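PDB 1UKU: divalent-cation tolerance protein CutA from Pyrococcus horikoshii, which takes part in heavy-metal resistance as a homotrimer that binds copper(II), which probably drives further assembly of the trimers. Local coordinates for residues E24-C29 / W95-K101; M1-T7 / A79-V85. The contacts are given in a common frame with arbitrary orientation. Numbering follows the deposited sequence.

Interaction 1: E24-C29 / W95-K101; sequences ERLIAC and WLIEETK
Residues 24-29 link helix 11-23 to strand 29-41. They pack against the C-terminal end of helix 90-99 and the extended residues Thr100 and Lys101. Arg25 has positive phi (62°/31°) and ends helix 11-23 in a Schellman motif. The CA atoms of Arg25 and Thr100 are 4.8 Å apart, those of Ala28 and Leu96 5.4 Å. Arg25 O accepts from Lys101 N at 2.9 Å, and Thr100 CA lies 3.5 Å from Arg25 O. The Arg25 side chain (chi1 and chi2 both m) brings NH1 to Glu99. Arg25 NH1 donates to Glu99 OE2 at 2.7 Å, in a salt bridge, and to Glu99 O at 2.8 Å. One side chain thus serves both the carboxylate and the backbone carbonyl of Glu99. This tethers the C-terminal helix of the ferredoxin-like CutA fold to the first helix-strand connection. The guanidinium also makes a cation-pi contact with Trp40 of the second subunit. One water donates to Glu24 O (2.7 Å) and accepts from Lys101 NZ (2.9 Å); NZ also forms a salt bridge with Glu64. A second water lies 2.6 Å from Ile27 O and 2.7 Å from Glu99 O. Thr100 OG1 (chi1 p) donates back to Leu96 O at 2.8 Å. Thr100 CG2 sits 3.6 Å from Ala28 N. Ala28 CB packs on Leu96 CG (3.8 Å) and Trp95 CZ3 (4.0 Å).

Interaction 2: M1-T7 / A79-V85; sequences MIIVYTT and AIIRIDV
Strands 2-7 and 81-84 run antiparallel, 4.7 Å apart at closest approach, with 154° between their directions. At Met1, the backbone O accepts from Val85 N (3.1 Å) and CG packs on Val85 CB (3.6 Å). A water joins Met1 N (2.8 Å) to Val85 O (2.9 Å). Ile2 and Asp84 form a non-hydrogen-bonded pair. Ile2 CG2 lies over one face of the Arg82 guanidinium, 3.7 Å from Arg82 NE. Arg82 NE in turn bridges to Asp84 OD1 at 2.7 Å. Ile3 pairs with Ile83 through two N-to-O bonds of 2.9 Å, Ile3 N to Ile83 O and Ile83 N to Ile3 O. Strand 2-8 is an inner strand of the ferredoxin-like sheet, and strand 81-84 is its edge within the chain. A strand of the third subunit pairs with Ile81 and Arg82, so the sheet runs on across that subunit interface. Val4 faces Arg82 in a non-hydrogen-bonded pair. Val4 CA lies 3.1 Å from Ile81 O. Tyr5 N donates to Ile81 O (2.8 Å), and Ile81 N to Tyr5 O (3.0 Å). Tyr5 OH reaches Asn31 of the third subunit. Thr6 (chi1 t) donates OG1 to Ala79 O at 2.6 Å. A water joins Thr7 OG1 and Ala79 N, each 2.9 Å away.

The centres of interactions 1 and 2 are 15 Å apart. They touch where Leu96 CD1 of interaction 1 packs on Met1 CE of interaction 2, at 3.7 Å. Their segments alternate along the chain, in the order 1-7, 24-29, 79-85, 95-101. Each contact therefore joins an early part of the chain to a late one. Interaction 2 lies within the sheet and pairs its edge strand 81-84 with strand 2-8. Interaction 1 packs the end region of the C-terminal helix and the residues after it against the loop between helix 11-23 and strand 29-41. Strand 44-57 borders both. Both also touch the second subunit, and interaction 2 meets the third as well. Both contacts lie beside subunit interfaces of the trimer.

Interaction 1: E24-C29 / W95-K101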
loop_
_atom_site.group_PDB
_atom_site.type_symbol
_atom_site.label_atom_id
_atom_site.label_comp_id
_atom_site.label_asym_id
_atom_site.label_seq_id
_atom_site.Cartn_x
_atom_site.Cartn_y
_atom_site.Cartn_z
ATOM N N GLU A 24 -1.676 18.845 -14.571
ATOM C CA GLU A 24 -3.070 18.815 -14.973
ATOM C C GLU A 24 -4.008 18.857 -13.799
ATOM O O GLU A 24 -5.222 18.825 -13.980
ATOM C CB GLU A 24 -3.327 17.608 -15.874
ATOM C CG GLU A 24 -2.633 17.792 -17.201
ATOM C CD GLU A 24 -2.796 16.643 -18.154
ATOM O OE1 GLU A 24 -2.016 16.586 -19.126
ATOM O OE2 GLU A 24 -3.701 15.819 -17.937
ATOM N N ARG A 25 -3.436 18.903 -12.591
ATOM C CA ARG A 25 -4.150 19.073 -11.336
ATOM C C ARG A 25 -5.134 17.908 -11.070
ATOM O O ARG A 25 -6.131 18.019 -10.380
ATOM C CB ARG A 25 -4.726 20.501 -11.286
ATOM C CG ARG A 25 -3.585 21.557 -11.119
ATOM C CD ARG A 25 -3.245 21.795 -9.711
ATOM N NE ARG A 25 -2.194 22.787 -9.450
ATOM C CZ ARG A 25 -1.778 23.118 -8.228
ATOM N NH1 ARG A 25 -2.285 22.515 -7.177
ATOM N NH2 ARG A 25 -0.811 24.023 -8.039
ATOM N N LEU A 26 -4.749 16.727 -11.570
ATOM C CA LEU A 26 -5.567 15.533 -11.424
ATOM C C LEU A 26 -5.264 14.737 -10.166
ATOM O O LEU A 26 -6.069 13.890 -9.791
ATOM C CB LEU A 26 -5.475 14.622 -12.643
ATOM C CG LEU A 26 -6.139 15.232 -13.874
ATOM C CD1 LEU A 26 -5.810 14.391 -15.097
ATOM C CD2 LEU A 26 -7.643 15.333 -13.679
ATOM N N ILE A 27 -4.094 14.990 -9.590
ATOM C CA ILE A 27 -3.667 14.391 -8.317
ATOM C C ILE A 27 -3.073 15.477 -7.458
ATOM O O ILE A 27 -2.547 16.439 -7.987
ATOM C CB ILE A 27 -2.654 13.209 -8.495
ATOM C CG1 ILE A 27 -1.304 13.659 -9.048
ATOM C CG2 ILE A 27 -3.277 12.119 -9.351
ATOM C CD1 ILE A 27 -0.294 12.512 -9.168
ATOM N N ALA A 28 -3.141 15.283 -6.140
ATOM C CA ALA A 28 -2.479 16.188 -5.211
ATOM C C ALA A 28 -1.054 15.772 -4.886
ATOM O O ALA A 28 -0.221 16.606 -4.542
ATOM C CB ALA A 28 -3.260 16.301 -3.930
ATOM N N CYS A 29 -0.788 14.474 -4.954
ATOM C CA CYS A 29 0.550 13.997 -4.666
ATOM C C CYS A 29 0.706 12.563 -5.087
ATOM O O CYS A 29 -0.262 11.848 -5.345
ATOM C CB CYS A 29 0.844 14.163 -3.208
ATOM S SG CYS A 29 -0.178 13.177 -2.266
ATOM N N TRP A 95 -6.266 20.378 2.115
ATOM C CA TRP A 95 -5.126 20.650 1.262
ATOM C C TRP A 95 -5.259 19.907 -0.070
ATOM O O TRP A 95 -5.059 20.463 -1.113
ATOM C CB TRP A 95 -3.828 20.233 1.983
ATOM C CG TRP A 95 -2.617 20.334 1.111
ATOM C CD1 TRP A 95 -1.903 21.462 0.817
ATOM C CD2 TRP A 95 -1.992 19.272 0.393
ATOM N NE1 TRP A 95 -0.873 21.167 -0.047
ATOM C CE2 TRP A 95 -0.893 19.821 -0.308
ATOM C CE3 TRP A 95 -2.239 17.904 0.271
ATOM C CZ2 TRP A 95 -0.077 19.048 -1.117
ATOM C CZ3 TRP A 95 -1.403 17.146 -0.532
ATOM C CH2 TRP A 95 -0.363 17.711 -1.213
ATOM N N LEU A 96 -5.618 18.635 -0.016
ATOM C CA LEU A 96 -5.747 17.862 -1.238
ATOM C C LEU A 96 -6.817 18.444 -2.167
ATOM O O LEU A 96 -6.638 18.487 -3.388
ATOM C CB LEU A 96 -6.051 16.405 -0.866
ATOM C CG LEU A 96 -6.411 15.431 -1.989
ATOM C CD1 LEU A 96 -5.881 14.056 -1.621
ATOM C CD2 LEU A 96 -7.898 15.375 -2.274
ATOM N N ILE A 97 -7.945 18.881 -1.592
ATOM C CA ILE A 97 -8.999 19.513 -2.396
ATOM C C ILE A 97 -8.491 20.837 -3.001
ATOM O O ILE A 97 -8.707 21.136 -4.177
ATOM C CB ILE A 97 -10.243 19.732 -1.525
ATOM C CG1 ILE A 97 -10.881 18.390 -1.175
ATOM C CG2 ILE A 97 -11.267 20.648 -2.234
ATOM C CD1 ILE A 97 -11.927 18.468 -0.068
ATOM N N GLU A 98 -7.776 21.602 -2.202
ATOM C CA GLU A 98 -7.232 22.884 -2.673
ATOM C C GLU A 98 -6.294 22.684 -3.842
ATOM O O GLU A 98 -6.265 23.501 -4.764
ATOM C CB GLU A 98 -6.538 23.625 -1.545
ATOM C CG GLU A 98 -7.541 24.195 -0.569
ATOM C CD GLU A 98 -6.932 24.682 0.724
ATOM O OE1 GLU A 98 -7.715 25.215 1.546
ATOM O OE2 GLU A 98 -5.699 24.550 0.919
ATOM N N GLU A 99 -5.525 21.593 -3.811
ATOM C CA GLU A 99 -4.475 21.366 -4.809
ATOM C C GLU A 99 -4.944 20.646 -6.065
ATOM O O GLU A 99 -4.177 20.492 -7.008
ATOM C CB GLU A 99 -3.323 20.583 -4.169
ATOM C CG GLU A 99 -2.604 21.320 -3.036
ATOM C CD GLU A 99 -1.840 22.599 -3.433
ATOM O OE1 GLU A 99 -1.309 23.223 -2.487
ATOM O OE2 GLU A 99 -1.753 23.039 -4.619
ATOM N N THR A 100 -6.198 20.225 -6.117
ATOM C CA THR A 100 -6.691 19.519 -7.291
ATOM C C THR A 100 -7.678 20.399 -8.074
ATOM O O THR A 100 -8.268 21.333 -7.515
ATOM C CB THR A 100 -7.308 18.170 -6.908
ATOM O OG1 THR A 100 -8.145 18.281 -5.747
ATOM C CG2 THR A 100 -6.176 17.190 -6.517
ATOM N N LYS A 101 -7.872 20.066 -9.337
ATOM C CA LYS A 101 -8.550 20.934 -10.286
ATOM C C LYS A 101 -10.020 21.091 -9.944
ATOM O O LYS A 101 -10.644 20.214 -9.340
ATOM C CB LYS A 101 -8.373 20.442 -11.718
ATOM C CG LYS A 101 -9.140 19.183 -12.030
ATOM C CD LYS A 101 -8.911 18.710 -13.475
ATOM C CE LYS A 101 -9.748 19.458 -14.491
ATOM N NZ LYS A 101 -9.509 18.983 -15.907
HETATM O O HOH W 1 -6.643 18.952 -16.291
HETATM O O HOH W 2 -2.450 18.956 -8.430
#

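Interaction 2: M1-T7 / A79-V85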
loop_
_atom_site.group_PDB
_atom_site.type_symbol
_atom_site.label_atom_id
_atom_site.label_comp_id
_atom_site.label_asym_id
_atom_site.label_seq_id
_atom_site.Cartn_x
_atom_site.Cartn_y
_atom_site.Cartn_z
ATOM N N MET A 1 -11.718 11.010 -0.199
ATOM C CA MET A 1 -10.555 10.941 -1.113
ATOM C C MET A 1 -10.309 9.491 -1.483
ATOM O O MET A 1 -10.870 8.569 -0.892
ATOM C CB MET A 1 -9.320 11.549 -0.452
ATOM C CG MET A 1 -8.738 10.779 0.700
ATOM S SD MET A 1 -7.110 11.396 1.234
ATOM C CE MET A 1 -6.042 10.691 -0.035
ATOM N N ILE A 2 -9.428 9.315 -2.471
ATOM C CA ILE A 2 -9.020 8.002 -2.949
ATOM C C ILE A 2 -7.514 7.890 -3.136
ATOM O O ILE A 2 -6.805 8.885 -3.310
ATOM C CB ILE A 2 -9.740 7.627 -4.261
ATOM C CG1 ILE A 2 -9.309 8.538 -5.396
ATOM C CG2 ILE A 2 -11.254 7.665 -4.112
ATOM C CD1 ILE A 2 -9.847 8.175 -6.769
ATOM N N ILE A 3 -7.058 6.649 -3.092
ATOM C CA ILE A 3 -5.737 6.269 -3.550
ATOM C C ILE A 3 -5.890 5.592 -4.886
ATOM O O ILE A 3 -6.820 4.830 -5.110
ATOM C CB ILE A 3 -5.094 5.271 -2.543
ATOM C CG1 ILE A 3 -4.911 5.941 -1.178
ATOM C CG2 ILE A 3 -3.817 4.666 -3.095
ATOM C CD1 ILE A 3 -4.208 7.139 -1.180
ATOM N N VAL A 4 -4.951 5.857 -5.766
ATOM C CA VAL A 4 -4.816 5.114 -7.008
ATOM C C VAL A 4 -3.405 4.542 -7.069
ATOM O O VAL A 4 -2.437 5.274 -6.921
ATOM C CB VAL A 4 -5.099 5.990 -8.210
ATOM C CG1 VAL A 4 -4.880 5.229 -9.544
ATOM C CG2 VAL A 4 -6.523 6.497 -8.117
ATOM N N TYR A 5 -3.306 3.250 -7.304
ATOM C CA TYR A 5 -2.023 2.555 -7.434
ATOM C C TYR A 5 -1.831 2.149 -8.899
ATOM O O TYR A 5 -2.713 1.589 -9.537
ATOM C CB TYR A 5 -1.988 1.316 -6.550
ATOM C CG TYR A 5 -0.687 0.540 -6.505
ATOM C CD1 TYR A 5 0.448 1.100 -5.968
ATOM C CD2 TYR A 5 -0.594 -0.776 -6.999
ATOM C CE1 TYR A 5 1.658 0.392 -5.902
ATOM C CE2 TYR A 5 0.625 -1.495 -6.937
ATOM C CZ TYR A 5 1.733 -0.895 -6.375
ATOM O OH TYR A 5 2.927 -1.592 -6.280
ATOM N N THR A 6 -0.646 2.411 -9.431
ATOM C CA THR A 6 -0.230 1.940 -10.739
ATOM C C THR A 6 1.264 1.637 -10.673
ATOM O O THR A 6 1.934 1.976 -9.710
ATOM C CB THR A 6 -0.604 2.966 -11.830
ATOM O OG1 THR A 6 -0.363 2.376 -13.121
ATOM C CG2 THR A 6 0.185 4.246 -11.763
ATOM N N THR A 7 1.774 0.939 -11.668
ATOM C CA THR A 7 3.176 0.607 -11.706
ATOM C C THR A 7 3.742 1.018 -13.024
ATOM O O THR A 7 3.030 1.082 -14.018
ATOM C CB THR A 7 3.453 -0.870 -11.461
ATOM O OG1 THR A 7 3.080 -1.648 -12.619
ATOM C CG2 THR A 7 2.660 -1.410 -10.295
ATOM N N ALA A 79 -1.953 -1.502 -14.700
ATOM C CA ALA A 79 -2.812 -1.611 -13.530
ATOM C C ALA A 79 -3.171 -0.194 -13.082
ATOM O O ALA A 79 -2.300 0.620 -12.793
ATOM C CB ALA A 79 -2.115 -2.340 -12.416
ATOM N N ILE A 80 -4.460 0.101 -13.008
ATOM C CA ILE A 80 -4.928 1.383 -12.510
ATOM C C ILE A 80 -6.007 1.102 -11.464
ATOM O O ILE A 80 -7.192 0.927 -11.794
ATOM C CB ILE A 80 -5.487 2.290 -13.640
ATOM C CG1 ILE A 80 -4.534 2.314 -14.821
ATOM C CG2 ILE A 80 -5.709 3.718 -13.101
ATOM C CD1 ILE A 80 -5.098 3.058 -16.043
ATOM N N ILE A 81 -5.594 1.079 -10.201
ATOM C CA ILE A 81 -6.337 0.477 -9.087
ATOM C C ILE A 81 -6.766 1.554 -8.105
ATOM O O ILE A 81 -5.930 2.210 -7.504
ATOM C CB ILE A 81 -5.445 -0.564 -8.408
ATOM C CG1 ILE A 81 -5.319 -1.806 -9.323
ATOM C CG2 ILE A 81 -5.976 -0.970 -7.047
ATOM C CD1 ILE A 81 -4.253 -2.839 -8.941
ATOM N N ARG A 82 -8.070 1.724 -7.944
ATOM C CA ARG A 82 -8.654 2.691 -7.028
ATOM C C ARG A 82 -8.991 2.001 -5.714
ATOM O O ARG A 82 -9.733 1.015 -5.695
ATOM C CB ARG A 82 -9.933 3.299 -7.610
ATOM C CG ARG A 82 -10.778 4.051 -6.620
ATOM C CD ARG A 82 -11.965 4.699 -7.233
ATOM N NE ARG A 82 -12.886 5.140 -6.214
ATOM C CZ ARG A 82 -13.944 5.910 -6.442
ATOM N NH1 ARG A 82 -14.250 6.333 -7.666
ATOM N NH2 ARG A 82 -14.712 6.257 -5.425
ATOM N N ILE A 83 -8.470 2.522 -4.609
ATOM C CA ILE A 83 -8.861 2.126 -3.266
ATOM C C ILE A 83 -9.373 3.352 -2.526
ATOM O O ILE A 83 -8.681 4.338 -2.378
ATOM C CB ILE A 83 -7.700 1.429 -2.512
ATOM C CG1 ILE A 83 -7.331 0.084 -3.193
ATOM C CG2 ILE A 83 -8.071 1.177 -1.056
ATOM C CD1 ILE A 83 -5.907 -0.390 -2.937
ATOM N N ASP A 84 -10.618 3.264 -2.073
ATOM C CA ASP A 84 -11.246 4.371 -1.382
ATOM C C ASP A 84 -10.630 4.539 0.003
ATOM O O ASP A 84 -10.302 3.558 0.670
ATOM C CB ASP A 84 -12.751 4.152 -1.237
ATOM C CG ASP A 84 -13.504 4.271 -2.527
ATOM O OD1 ASP A 84 -12.910 4.438 -3.597
ATOM O OD2 ASP A 84 -14.742 4.148 -2.526
ATOM N N VAL A 85 -10.510 5.788 0.432
ATOM C CA VAL A 85 -10.001 6.093 1.765
ATOM C C VAL A 85 -11.174 6.238 2.714
ATOM O O VAL A 85 -12.049 7.052 2.510
ATOM C CB VAL A 85 -9.156 7.357 1.766
ATOM C CG1 VAL A 85 -8.815 7.826 3.174
ATOM C CG2 VAL A 85 -7.855 7.136 0.956
HETATM O O HOH W 3 -11.587 9.880 2.368
HETATM O O HOH W 4 0.864 -0.994 -14.373
#